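Long-range contacts in hypothetical protein ybgI (Escherichia coli, Escherichia coli O157:H7, PDB 1NMO), which binds a pair of iron ions in a toroidal hexamer and may take part in degrading radiation-damaged nucleotides, although its exact reaction is unknown: residues Val165-Trp170 with Phe185-Phe190; Thr160-Val165 with Gly207-Ala212; Gln36-Gly41 with Ala59-His64; Gly26-Gly31 with Ile91-Trp96. One frame throughout, in Å; residues are numbered along the deposited sequence.

Contact 1 of 4, residues Val165-Trp170 with Phe185-Phe190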
loop_
_atom_site.group_PDB
_atom_site.type_symbol
_atom_site.label_atom_id
_atom_site.label_comp_id
_atom_site.label_asym_id
_atom_site.label_seq_id
_atom_site.Cartn_x
_atom_site.Cartn_y
_atom_site.Cartn_z
ATOM N N VAL A 165 35.264 -1.862 -6.481
ATOM C CA VAL A 165 35.455 -3.207 -5.970
ATOM C C VAL A 165 36.103 -4.039 -7.064
ATOM O O VAL A 165 35.560 -4.197 -8.181
ATOM C CB VAL A 165 34.126 -3.889 -5.644
ATOM C CG1 VAL A 165 34.343 -5.387 -5.410
ATOM C CG2 VAL A 165 33.536 -3.279 -4.448
ATOM N N GLN A 166 37.242 -4.617 -6.745
ATOM C CA GLN A 166 37.904 -5.479 -7.735
ATOM C C GLN A 166 38.084 -6.908 -7.191
ATOM O O GLN A 166 37.636 -7.852 -7.797
ATOM C CB GLN A 166 39.307 -4.887 -8.137
ATOM C CG GLN A 166 40.161 -5.941 -8.868
ATOM C CD GLN A 166 41.058 -5.340 -9.930
ATOM O OE1 GLN A 166 41.359 -5.981 -10.960
ATOM N NE2 GLN A 166 41.490 -4.126 -9.699
ATOM N N ARG A 167 38.750 -7.028 -6.042
ATOM C CA ARG A 167 39.058 -8.318 -5.414
ATOM C C ARG A 167 37.953 -8.630 -4.441
ATOM O O ARG A 167 37.576 -7.798 -3.622
ATOM C CB ARG A 167 40.458 -8.222 -4.728
ATOM C CG ARG A 167 40.876 -9.419 -3.891
ATOM C CD ARG A 167 42.353 -9.197 -3.388
ATOM N NE ARG A 167 43.193 -9.192 -4.588
ATOM C CZ ARG A 167 44.334 -9.860 -4.709
ATOM N NH1 ARG A 167 44.791 -10.574 -3.673
ATOM N NH2 ARG A 167 44.957 -9.894 -5.911
ATOM N N VAL A 168 37.435 -9.835 -4.523
ATOM C CA VAL A 168 36.286 -10.265 -3.722
ATOM C C VAL A 168 36.466 -11.648 -3.062
ATOM O O VAL A 168 37.335 -12.437 -3.488
ATOM C CB VAL A 168 35.113 -10.364 -4.699
ATOM C CG1 VAL A 168 33.918 -10.891 -4.013
ATOM C CG2 VAL A 168 34.825 -8.997 -5.250
ATOM N N ALA A 169 35.747 -11.953 -1.977
ATOM C CA ALA A 169 35.863 -13.353 -1.517
ATOM C C ALA A 169 34.395 -13.661 -1.182
ATOM O O ALA A 169 33.594 -12.734 -1.068
ATOM C CB ALA A 169 36.792 -13.519 -0.306
ATOM N N TRP A 170 34.006 -14.916 -1.005
ATOM C CA TRP A 170 32.609 -15.144 -0.778
ATOM C C TRP A 170 32.420 -16.498 -0.204
ATOM O O TRP A 170 33.351 -17.308 -0.264
ATOM C CB TRP A 170 31.884 -15.056 -2.113
ATOM C CG TRP A 170 32.287 -16.086 -3.156
ATOM C CD1 TRP A 170 31.706 -17.289 -3.396
ATOM C CD2 TRP A 170 33.402 -15.995 -4.080
ATOM N NE1 TRP A 170 32.381 -17.964 -4.402
ATOM C CE2 TRP A 170 33.419 -17.194 -4.840
ATOM C CE3 TRP A 170 34.393 -15.008 -4.332
ATOM C CZ2 TRP A 170 34.377 -17.435 -5.845
ATOM C CZ3 TRP A 170 35.369 -15.243 -5.336
ATOM C CH2 TRP A 170 35.345 -16.442 -6.070
ATOM N N PHE A 185 42.926 -11.540 4.823
ATOM C CA PHE A 185 43.492 -11.907 3.530
ATOM C C PHE A 185 43.696 -10.694 2.625
ATOM O O PHE A 185 44.757 -10.559 1.979
ATOM C CB PHE A 185 42.599 -12.927 2.853
ATOM C CG PHE A 185 43.170 -13.461 1.585
ATOM C CD1 PHE A 185 44.110 -14.492 1.616
ATOM C CD2 PHE A 185 42.839 -12.876 0.387
ATOM C CE1 PHE A 185 44.731 -14.928 0.448
ATOM C CE2 PHE A 185 43.428 -13.277 -0.786
ATOM C CZ PHE A 185 44.389 -14.311 -0.770
ATOM N N GLY A 186 42.697 -9.799 2.602
ATOM C CA GLY A 186 42.741 -8.574 1.810
ATOM C C GLY A 186 41.770 -8.635 0.643
ATOM O O GLY A 186 42.060 -9.191 -0.439
ATOM N N VAL A 187 40.574 -8.104 0.816
ATOM C CA VAL A 187 39.672 -8.107 -0.326
ATOM C C VAL A 187 38.966 -6.755 -0.309
ATOM O O VAL A 187 39.065 -6.051 0.677
ATOM C CB VAL A 187 38.639 -9.218 -0.182
ATOM C CG1 VAL A 187 39.339 -10.589 -0.243
ATOM C CG2 VAL A 187 37.877 -9.035 1.217
ATOM N N ASP A 188 38.253 -6.385 -1.375
ATOM C CA ASP A 188 37.540 -5.119 -1.316
ATOM C C ASP A 188 36.082 -5.477 -0.909
ATOM O O ASP A 188 35.370 -4.666 -0.283
ATOM C CB ASP A 188 37.462 -4.448 -2.697
ATOM C CG ASP A 188 38.810 -4.271 -3.368
ATOM O OD1 ASP A 188 39.795 -4.014 -2.657
ATOM O OD2 ASP A 188 38.877 -4.347 -4.618
ATOM N N ALA A 189 35.615 -6.675 -1.268
ATOM C CA ALA A 189 34.232 -7.021 -0.907
ATOM C C ALA A 189 34.121 -8.483 -0.482
ATOM O O ALA A 189 34.974 -9.328 -0.891
ATOM C CB ALA A 189 33.340 -6.737 -2.056
ATOM N N PHE A 190 33.134 -8.773 0.377
ATOM C CA PHE A 190 32.865 -10.175 0.852
ATOM C C PHE A 190 31.398 -10.337 0.647
ATOM O O PHE A 190 30.615 -9.447 1.027
ATOM C CB PHE A 190 33.210 -10.390 2.345
ATOM C CG PHE A 190 32.863 -11.762 2.847
ATOM C CD1 PHE A 190 33.491 -12.897 2.340
ATOM C CD2 PHE A 190 31.885 -11.938 3.857
ATOM C CE1 PHE A 190 33.181 -14.209 2.814
ATOM C CE2 PHE A 190 31.571 -13.206 4.336
ATOM C CZ PHE A 190 32.228 -14.374 3.809
#

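Contact 2 of 4, residues Thr160-Val165 with Gly207-Ala212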
loop_
_atom_site.group_PDB
_atom_site.type_symbol
_atom_site.label_atom_id
_atom_site.label_comp_id
_atom_site.label_asym_id
_atom_site.label_seq_id
_atom_site.Cartn_x
_atom_site.Cartn_y
_atom_site.Cartn_z
ATOM N N THR A 160 32.383 2.126 4.404
ATOM C CA THR A 160 33.846 2.312 4.470
ATOM C C THR A 160 34.642 1.455 3.511
ATOM O O THR A 160 35.855 1.195 3.724
ATOM C CB THR A 160 34.369 2.078 5.899
ATOM O OG1 THR A 160 34.264 0.682 6.226
ATOM C CG2 THR A 160 33.487 2.890 6.943
ATOM N N GLY A 161 33.980 1.005 2.446
ATOM C CA GLY A 161 34.682 0.148 1.493
ATOM C C GLY A 161 35.344 0.956 0.389
ATOM O O GLY A 161 34.952 2.114 0.190
ATOM N N PRO A 162 36.308 0.374 -0.371
ATOM C CA PRO A 162 37.034 1.045 -1.465
ATOM C C PRO A 162 36.023 1.749 -2.390
ATOM O O PRO A 162 34.823 1.494 -2.256
ATOM C CB PRO A 162 37.780 -0.129 -2.162
ATOM C CG PRO A 162 37.881 -1.197 -1.107
ATOM C CD PRO A 162 36.627 -1.073 -0.302
ATOM N N GLU A 163 36.466 2.609 -3.319
ATOM C CA GLU A 163 35.537 3.322 -4.220
ATOM C C GLU A 163 35.209 2.452 -5.415
ATOM O O GLU A 163 34.276 2.689 -6.156
ATOM C CB GLU A 163 36.134 4.665 -4.688
ATOM C CG GLU A 163 37.623 4.678 -5.068
ATOM C CD GLU A 163 38.025 5.988 -5.850
ATOM O OE1 GLU A 163 37.879 5.977 -7.125
ATOM O OE2 GLU A 163 38.453 7.023 -5.193
ATOM N N VAL A 164 36.034 1.442 -5.610
ATOM C CA VAL A 164 35.817 0.479 -6.678
ATOM C C VAL A 164 36.056 -0.892 -6.076
ATOM O O VAL A 164 36.936 -1.059 -5.214
ATOM C CB VAL A 164 36.786 0.719 -7.841
ATOM C CG1 VAL A 164 36.526 -0.317 -8.963
ATOM C CG2 VAL A 164 36.531 2.147 -8.403
ATOM N N VAL A 165 35.264 -1.862 -6.481
ATOM C CA VAL A 165 35.455 -3.207 -5.970
ATOM C C VAL A 165 36.103 -4.039 -7.064
ATOM O O VAL A 165 35.560 -4.197 -8.181
ATOM C CB VAL A 165 34.126 -3.889 -5.644
ATOM C CG1 VAL A 165 34.343 -5.387 -5.410
ATOM C CG2 VAL A 165 33.536 -3.279 -4.448
ATOM N N GLY A 207 36.875 -1.796 6.625
ATOM C CA GLY A 207 36.812 -1.185 5.292
ATOM C C GLY A 207 36.473 -2.011 4.033
ATOM O O GLY A 207 37.030 -1.809 2.943
ATOM N N LEU A 208 35.551 -2.971 4.127
ATOM C CA LEU A 208 35.202 -3.678 2.908
ATOM C C LEU A 208 33.682 -3.613 2.704
ATOM O O LEU A 208 32.927 -3.333 3.631
ATOM C CB LEU A 208 35.689 -5.114 2.919
ATOM C CG LEU A 208 35.123 -5.990 4.014
ATOM C CD1 LEU A 208 35.476 -7.474 3.782
ATOM C CD2 LEU A 208 35.728 -5.559 5.279
ATOM N N HIS A 209 33.278 -3.782 1.449
ATOM C CA HIS A 209 31.906 -3.789 1.061
ATOM C C HIS A 209 31.388 -5.149 1.472
ATOM O O HIS A 209 32.032 -6.157 1.149
ATOM C CB HIS A 209 31.788 -3.672 -0.467
ATOM C CG HIS A 209 32.063 -2.300 -0.991
ATOM N ND1 HIS A 209 31.167 -1.259 -0.849
ATOM C CD2 HIS A 209 33.165 -1.779 -1.600
ATOM C CE1 HIS A 209 31.705 -0.143 -1.335
ATOM N NE2 HIS A 209 32.915 -0.434 -1.797
ATOM N N PHE A 210 30.224 -5.203 2.135
ATOM C CA PHE A 210 29.671 -6.497 2.526
ATOM C C PHE A 210 28.273 -6.627 1.919
ATOM O O PHE A 210 27.545 -5.649 1.924
ATOM C CB PHE A 210 29.585 -6.654 4.068
ATOM C CG PHE A 210 28.727 -7.769 4.462
ATOM C CD1 PHE A 210 29.139 -9.080 4.255
ATOM C CD2 PHE A 210 27.444 -7.537 4.938
ATOM C CE1 PHE A 210 28.298 -10.174 4.515
ATOM C CE2 PHE A 210 26.588 -8.625 5.198
ATOM C CZ PHE A 210 27.030 -9.945 4.980
ATOM N N TYR A 211 27.926 -7.804 1.409
ATOM C CA TYR A 211 26.629 -8.092 0.778
ATOM C C TYR A 211 26.090 -9.370 1.421
ATOM O O TYR A 211 26.842 -10.361 1.512
ATOM C CB TYR A 211 26.773 -8.418 -0.730
ATOM C CG TYR A 211 27.401 -7.300 -1.478
ATOM C CD1 TYR A 211 28.748 -7.084 -1.416
ATOM C CD2 TYR A 211 26.594 -6.354 -2.106
ATOM C CE1 TYR A 211 29.293 -5.898 -1.949
ATOM C CE2 TYR A 211 27.098 -5.208 -2.654
ATOM C CZ TYR A 211 28.456 -4.963 -2.572
ATOM O OH TYR A 211 28.936 -3.745 -3.112
ATOM N N ALA A 212 24.810 -9.360 1.858
ATOM C CA ALA A 212 24.208 -10.573 2.443
ATOM C C ALA A 212 23.248 -10.793 1.308
ATOM O O ALA A 212 22.231 -10.112 1.243
ATOM C CB ALA A 212 23.483 -10.243 3.715
HETATM O O HOH W 1 31.908 -0.689 4.862
#

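Contact 3 of 4, residues Gln36-Gly41 with Ala59-His64. With FE (Fe (III) ion), chain G; FE (Fe (III) ion), chain H.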
loop_
_atom_site.group_PDB
_atom_site.type_symbol
_atom_site.label_atom_id
_atom_site.label_comp_id
_atom_site.label_asym_id
_atom_site.label_seq_id
_atom_site.Cartn_x
_atom_site.Cartn_y
_atom_site.Cartn_z
ATOM N N GLN A 36 14.531 -43.448 -11.724
ATOM C CA GLN A 36 14.537 -42.908 -13.072
ATOM C C GLN A 36 14.145 -41.429 -13.123
ATOM O O GLN A 36 14.795 -40.634 -13.810
ATOM C CB GLN A 36 13.573 -43.655 -13.991
ATOM C CG GLN A 36 13.376 -42.898 -15.343
ATOM C CD GLN A 36 14.743 -42.609 -16.149
ATOM O OE1 GLN A 36 14.820 -41.663 -17.031
ATOM N NE2 GLN A 36 15.814 -43.433 -15.862
ATOM N N LYS A 37 13.101 -41.046 -12.392
ATOM C CA LYS A 37 12.571 -39.672 -12.393
ATOM C C LYS A 37 13.073 -38.938 -11.130
ATOM O O LYS A 37 12.881 -39.448 -10.017
ATOM C CB LYS A 37 11.027 -39.774 -12.439
ATOM C CG LYS A 37 10.300 -38.440 -12.370
ATOM C CD LYS A 37 9.937 -37.844 -13.728
ATOM C CE LYS A 37 9.565 -36.341 -13.571
ATOM N NZ LYS A 37 9.752 -35.461 -14.869
ATOM N N ILE A 38 13.734 -37.779 -11.280
ATOM C CA ILE A 38 14.295 -37.110 -10.109
ATOM C C ILE A 38 13.955 -35.616 -9.993
ATOM O O ILE A 38 14.047 -34.874 -11.002
ATOM C CB ILE A 38 15.837 -37.253 -10.118
ATOM C CG1 ILE A 38 16.232 -38.701 -10.236
ATOM C CG2 ILE A 38 16.417 -36.854 -8.843
ATOM C CD1 ILE A 38 17.690 -38.879 -9.854
ATOM N N VAL A 39 13.543 -35.202 -8.782
ATOM C CA VAL A 39 13.232 -33.830 -8.454
ATOM C C VAL A 39 14.342 -33.358 -7.449
ATOM O O VAL A 39 14.704 -34.093 -6.494
ATOM C CB VAL A 39 11.789 -33.721 -7.801
ATOM C CG1 VAL A 39 11.699 -32.479 -6.851
ATOM C CG2 VAL A 39 10.707 -33.692 -8.897
ATOM N N THR A 40 14.888 -32.153 -7.699
ATOM C CA THR A 40 15.934 -31.581 -6.909
ATOM C C THR A 40 15.548 -30.161 -6.532
ATOM O O THR A 40 14.676 -29.543 -7.178
ATOM C CB THR A 40 17.251 -31.541 -7.713
ATOM O OG1 THR A 40 17.152 -30.553 -8.762
ATOM C CG2 THR A 40 17.540 -32.930 -8.314
ATOM N N GLY A 41 16.167 -29.644 -5.457
ATOM C CA GLY A 41 15.883 -28.284 -5.012
ATOM C C GLY A 41 16.847 -27.961 -3.925
ATOM O O GLY A 41 17.587 -28.849 -3.546
ATOM N N ALA A 59 13.199 -40.067 -6.794
ATOM C CA ALA A 59 14.180 -39.601 -5.820
ATOM C C ALA A 59 14.085 -38.107 -5.674
ATOM O O ALA A 59 13.586 -37.404 -6.557
ATOM C CB ALA A 59 15.552 -39.953 -6.251
ATOM N N VAL A 60 14.603 -37.623 -4.559
ATOM C CA VAL A 60 14.697 -36.188 -4.347
ATOM C C VAL A 60 16.131 -35.930 -3.970
ATOM O O VAL A 60 16.692 -36.685 -3.165
ATOM C CB VAL A 60 13.828 -35.719 -3.201
ATOM C CG1 VAL A 60 14.107 -34.226 -2.861
ATOM C CG2 VAL A 60 12.459 -35.844 -3.658
ATOM N N ILE A 61 16.754 -34.931 -4.605
ATOM C CA ILE A 61 18.128 -34.595 -4.258
ATOM C C ILE A 61 18.162 -33.102 -3.829
ATOM O O ILE A 61 17.537 -32.242 -4.483
ATOM C CB ILE A 61 19.085 -34.847 -5.426
ATOM C CG1 ILE A 61 18.990 -36.309 -5.899
ATOM C CG2 ILE A 61 20.481 -34.483 -4.939
ATOM C CD1 ILE A 61 19.987 -36.719 -7.006
ATOM N N VAL A 62 18.867 -32.802 -2.732
ATOM C CA VAL A 62 18.884 -31.465 -2.172
ATOM C C VAL A 62 20.201 -31.042 -1.578
ATOM O O VAL A 62 21.084 -31.880 -1.431
ATOM C CB VAL A 62 17.868 -31.332 -0.999
ATOM C CG1 VAL A 62 16.442 -31.531 -1.472
ATOM C CG2 VAL A 62 18.199 -32.297 0.070
ATOM N N HIS A 63 20.358 -29.726 -1.319
ATOM C CA HIS A 63 21.554 -29.235 -0.666
ATOM C C HIS A 63 21.395 -29.385 0.856
ATOM O O HIS A 63 22.386 -29.649 1.542
ATOM C CB HIS A 63 21.796 -27.798 -0.986
ATOM C CG HIS A 63 23.031 -27.217 -0.350
ATOM N ND1 HIS A 63 24.210 -27.929 -0.177
ATOM C CD2 HIS A 63 23.261 -25.971 0.159
ATOM C CE1 HIS A 63 25.103 -27.145 0.421
ATOM N NE2 HIS A 63 24.552 -25.952 0.644
ATOM N N HIS A 64 20.156 -29.202 1.363
ATOM C CA HIS A 64 19.815 -29.313 2.794
ATOM C C HIS A 64 18.776 -30.424 3.079
ATOM O O HIS A 64 17.550 -30.253 2.913
ATOM C CB HIS A 64 19.216 -28.015 3.324
ATOM C CG HIS A 64 20.105 -26.826 3.204
ATOM N ND1 HIS A 64 19.893 -25.838 2.266
ATOM C CD2 HIS A 64 21.196 -26.450 3.914
ATOM C CE1 HIS A 64 20.805 -24.901 2.412
ATOM N NE2 HIS A 64 21.605 -25.243 3.404
HETATM FE FE FE G . 23.045 -23.680 3.198
HETATM FE FE FE H . 25.889 -24.218 1.916
HETATM O O HOH W 2 27.568 -22.851 2.889
#

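Contact 4 of 4, residues Gly26-Gly31 with Ile91-Trp96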
loop_
_atom_site.group_PDB
_atom_site.type_symbol
_atom_site.label_atom_id
_atom_site.label_comp_id
_atom_site.label_asym_id
_atom_site.label_seq_id
_atom_site.Cartn_x
_atom_site.Cartn_y
_atom_site.Cartn_z
ATOM N N GLY A 26 24.766 -38.210 0.968
ATOM C CA GLY A 26 24.417 -39.417 0.219
ATOM C C GLY A 26 22.934 -39.759 0.338
ATOM O O GLY A 26 22.095 -38.833 0.417
ATOM N N LEU A 27 22.603 -41.064 0.382
ATOM C CA LEU A 27 21.180 -41.508 0.504
ATOM C C LEU A 27 20.738 -41.182 1.933
ATOM O O LEU A 27 21.288 -41.777 2.853
ATOM C CB LEU A 27 21.088 -43.029 0.407
ATOM C CG LEU A 27 20.093 -43.525 -0.607
ATOM C CD1 LEU A 27 19.755 -44.948 -0.289
ATOM C CD2 LEU A 27 18.886 -42.672 -0.657
ATOM N N GLN A 28 19.790 -40.300 2.175
ATOM C CA GLN A 28 19.462 -40.132 3.587
ATOM C C GLN A 28 18.178 -40.897 3.941
ATOM O O GLN A 28 17.931 -41.224 5.103
ATOM C CB GLN A 28 19.277 -38.665 3.932
ATOM C CG GLN A 28 20.521 -37.814 3.628
ATOM C CD GLN A 28 20.297 -36.401 4.127
ATOM O OE1 GLN A 28 19.160 -36.032 4.474
ATOM N NE2 GLN A 28 21.361 -35.605 4.174
ATOM N N VAL A 29 17.337 -41.190 2.965
ATOM C CA VAL A 29 16.106 -41.916 3.329
ATOM C C VAL A 29 15.938 -42.820 2.151
ATOM O O VAL A 29 15.716 -42.361 1.047
ATOM C CB VAL A 29 14.883 -40.977 3.466
ATOM C CG1 VAL A 29 13.677 -41.785 3.991
ATOM C CG2 VAL A 29 15.230 -39.792 4.459
ATOM N N GLU A 30 16.109 -44.109 2.374
ATOM C CA GLU A 30 15.976 -45.084 1.303
ATOM C C GLU A 30 14.536 -45.273 0.841
ATOM O O GLU A 30 13.614 -45.267 1.649
ATOM C CB GLU A 30 16.491 -46.418 1.791
ATOM C CG GLU A 30 16.824 -47.371 0.745
ATOM C CD GLU A 30 17.081 -48.742 1.336
ATOM O OE1 GLU A 30 17.377 -48.822 2.578
ATOM O OE2 GLU A 30 16.988 -49.733 0.557
ATOM N N GLY A 31 14.387 -45.485 -0.478
ATOM C CA GLY A 31 13.102 -45.729 -1.126
ATOM C C GLY A 31 13.218 -46.842 -2.187
ATOM O O GLY A 31 13.987 -47.801 -1.983
ATOM N N ILE A 91 9.910 -42.828 -1.960
ATOM C CA ILE A 91 10.773 -41.873 -2.627
ATOM C C ILE A 91 12.141 -41.833 -1.912
ATOM O O ILE A 91 12.169 -41.647 -0.707
ATOM C CB ILE A 91 10.142 -40.473 -2.577
ATOM C CG1 ILE A 91 8.876 -40.394 -3.400
ATOM C CG2 ILE A 91 11.099 -39.453 -3.093
ATOM C CD1 ILE A 91 8.238 -39.001 -3.381
ATOM N N ASN A 92 13.253 -42.065 -2.625
ATOM C CA ASN A 92 14.619 -41.898 -2.050
ATOM C C ASN A 92 15.012 -40.402 -1.752
ATOM O O ASN A 92 14.885 -39.533 -2.628
ATOM C CB ASN A 92 15.684 -42.439 -3.029
ATOM C CG ASN A 92 15.506 -43.905 -3.297
ATOM O OD1 ASN A 92 16.116 -44.746 -2.639
ATOM N ND2 ASN A 92 14.605 -44.236 -4.216
ATOM N N LEU A 93 15.467 -40.051 -0.553
ATOM C CA LEU A 93 15.927 -38.647 -0.403
ATOM C C LEU A 93 17.430 -38.700 -0.299
ATOM O O LEU A 93 17.960 -39.448 0.539
ATOM C CB LEU A 93 15.474 -37.981 0.887
ATOM C CG LEU A 93 16.146 -36.629 1.196
ATOM C CD1 LEU A 93 15.536 -35.610 0.247
ATOM C CD2 LEU A 93 15.854 -36.156 2.633
ATOM N N TYR A 94 18.139 -37.931 -1.137
ATOM C CA TYR A 94 19.604 -37.847 -1.041
ATOM C C TYR A 94 19.793 -36.371 -0.767
ATOM O O TYR A 94 18.942 -35.554 -1.204
ATOM C CB TYR A 94 20.312 -38.104 -2.387
ATOM C CG TYR A 94 20.055 -39.447 -3.095
ATOM C CD1 TYR A 94 18.856 -39.707 -3.690
ATOM C CD2 TYR A 94 21.058 -40.424 -3.174
ATOM C CE1 TYR A 94 18.622 -40.914 -4.384
ATOM C CE2 TYR A 94 20.844 -41.649 -3.848
ATOM C CZ TYR A 94 19.632 -41.875 -4.459
ATOM O OH TYR A 94 19.453 -43.044 -5.203
ATOM N N GLY A 95 20.877 -36.036 -0.048
ATOM C CA GLY A 95 21.295 -34.661 0.235
ATOM C C GLY A 95 22.852 -34.620 0.221
ATOM O O GLY A 95 23.496 -35.613 0.619
ATOM N N TRP A 96 23.474 -33.548 -0.303
ATOM C CA TRP A 96 24.914 -33.338 -0.245
ATOM C C TRP A 96 25.108 -31.910 0.277
ATOM O O TRP A 96 24.756 -30.936 -0.394
ATOM C CB TRP A 96 25.581 -33.471 -1.606
ATOM C CG TRP A 96 25.890 -34.887 -1.923
ATOM C CD1 TRP A 96 27.000 -35.577 -1.553
ATOM C CD2 TRP A 96 25.018 -35.845 -2.560
ATOM N NE1 TRP A 96 26.886 -36.892 -1.902
ATOM C CE2 TRP A 96 25.680 -37.090 -2.523
ATOM C CE3 TRP A 96 23.736 -35.763 -3.164
ATOM C CZ2 TRP A 96 25.121 -38.245 -3.046
ATOM C CZ3 TRP A 96 23.170 -36.893 -3.684
ATOM C CH2 TRP A 96 23.867 -38.143 -3.621
HETATM O O HOH W 3 11.398 -43.788 1.277
#

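Contact 1 of 4, residues Val165-Trp170 with Phe185-Phe190
The carboxylate of Asp-188 grips two successive backbone amides of the facing strand through one oxygen. OD2 accepts from Gln-166 N at 2.7 Å with its anti lone pair, and from Arg-167 N at 3.0 Å from above the carboxylate plane. A chi1 of -54° sets CG of Asp-188 beside its own backbone N, and from there OD2 meets both amides. In return, Asp-188 N donates to Arg-167 O at 2.7 Å. Ala-189 N reaches Arg-167 O over a longer 3.3 Å. Beyond this fork the strands pair in parallel, Ala-169 N binding Ala-189 O. Arg-167 CD lies 3.0 Å from Gly-186 O, and the Arg-167 and Phe-185 side chains cross at about a right angle, planes 16° apart, meeting obliquely where Arg-167 NH1 is 4.2 Å from Phe-185 CE2. Val-168 and Ala-189 share one sheet face; Ala-189 CB also meets Val-165 CG1 at 3.8 Å. Ala-169 and Phe-190 share the other, covered by Ala-182 of helix 179-185; Val-187 CG1 packs on Ala-169 CB. Strand 165-170, that helix and strand 189-192 form a beta-alpha-beta unit, whose returning chain is fastened by Asp-188 just before its strand begins.

Contact 2 of 4, residues Thr160-Val165 with Gly207-Ala212
A loop leading from strand 155-157 into strand 165-170 closes here over the start of strand 209-212, with the imidazole of His-209 as its main point of attachment. His-209 NE2 donates to Pro-162 O at 2.8 Å with an N-H...O angle of 156°; the oxygen lies at the ring edge, tilted only 15° from the ring plane. CG of His-209 lies beside its backbone N (chi1 -75°), and the ring reaches the loop from there. Gly-161 CA sits over one face of the imidazole, displaced toward the rim, in a CH-pi contact 4.0 Å from the ring centroid. The same CA directs a nearly straight C-H...O contact at Gly-207 O, 3.4 Å away. Proline and imidazole pass antiparallel, Pro-162 CD 3.8 Å from His-209 CD2. From the strand end of the loop, Val-165 CG2 approaches His-209 CD2 obliquely at 3.2 Å. A water bridges the two segments, accepting from Thr-160 N at 2.9 Å and donating to Leu-208 O at 3.1 Å. Thr-160 OG1 is hydrogen-bonded to Arg-204 O of helix 197-205, and Thr-160 packs on Leu-55 of a neighbouring subunit. His-209 ND1 is hydrogen-bonded to Trp-156 NE1 of strand 155-157, the last of the sheet within this chain, while strand 189-192 flanks strand 209-212 and Leu-142 of helix 139-150 packs on Val-165.

Contact 3 of 4, residues Gln36-Gly41 with Ala59-His64
Just beyond the parallel pairing of Thr-40 with Ile-61, the second strand runs on into two successive iron ligands, His-63 and His-64. His-63 NE2 binds one ion at 2.5 Å, in the plane of its ring; a water, Asp-101 and Glu-219 also bind that ion. His-64 NE2 holds the other at 2.1 Å, together with His-215 and Glu-219. The chain bends at His-63, and the two CG atoms leave the backbone differently: that of His-63 is anti to its backbone N (chi1 -180°), that of His-64 anti to the carbonyl carbon (chi1 -60°). His-63 CD2 lies over one face of the His-64 ring, toward its rim. Trp-96 O accepts a hydrogen bond from His-63 ND1, helping to fix the ring's rotation as a second-shell partner.

Behind the ligands stands the strand ladder. Val-39 N donates to Ala-59 O at 3.1 Å and Val-39 O receives Ile-61 N at 2.9 Å; Gly-41 N then binds Ile-61 O. The bond from Ala-59 N to Lys-37 O, at the start of the ladder, is longer at 3.3 Å. On one sheet face Ile-38 CG2 meets Ile-61 CG1 at 3.9 Å, and Thr-40 and Ile-61 run side by side, in the same direction. Val-39 and Val-60 occupy the other face, against Leu-48 of helix 46-54, the crossover of this beta-alpha-beta unit. With Glu-219 shared by both ions, the chemistry is that of a dinuclear centre, and the water on one iron is consistent with a coordination position open to exchange.

Contact 4 of 4, residues Gly26-Gly31 with Ile91-Trp96
Gly-26 and Gly-95 form a hydrogen-bonded pair (Gly-26 N to Gly-95 O 2.9 Å) in an antiparallel pairing broken by a classic beta bulge, where Gln-28 and Val-29 both face Leu-93. Leu-93 O accepts both amides, Gln-28 N at 2.6 Å and Val-29 N at 3.1 Å, and Val-29 O takes Leu-93 N. The packing is close on both sides of the sheet. Leu-27 CD2 sits over the centre of the Tyr-94 ring, 3.8 Å from the centroid and 8° off the normal, a CH-pi contact backed by helix 3-13. On the other face Val-29 CB meets Leu-93 CB at 4.0 Å, with Leu-83 and Leu-86 of helix 78-88 nearby. Gly-26 N lies over one face of the Trp-96 indole, and Gly-26 CA comes 3.5 Å from Trp-96 CZ2. The far end is looser: Glu-30 is exposed, and a water lies near Glu-30 O and Ile-91 O. Asn-92 ties the segments there; its CG is anti to the carbonyl carbon (chi1 -61°), beside the backbone N. ND2 donates to Lys-32 O and Asp-58 O; OD1 accepts from Asn-3 ND2 and from Gly-31 N at 2.9 Å, the latter 73° out of the carbonyl plane.

The four contacts form two pairs, one in each of the chain's two mixed sheets. Contacts 1 and 2 share Val-165, and their centres lie 8 Å apart; strand 189-192 joins strand 209-212 through Phe-190 N and His-209 O, 2.9 Å apart. Contacts 3 and 4, with centres 9 Å apart, meet where Val-60 N approaches Asn-92 O at 2.7 Å. In each pair one contact is nested in the loop closed by the other. The pairs lie on opposite sides of the chain's centre, contacts 1 and 3 being 33 Å apart between centres. Contact 3 supplies two of the iron ligands, His-63 and His-64; the side chains of Trp-170 in contact 1 and Trp-96 in contact 4 each lie about 10 Å from an iron.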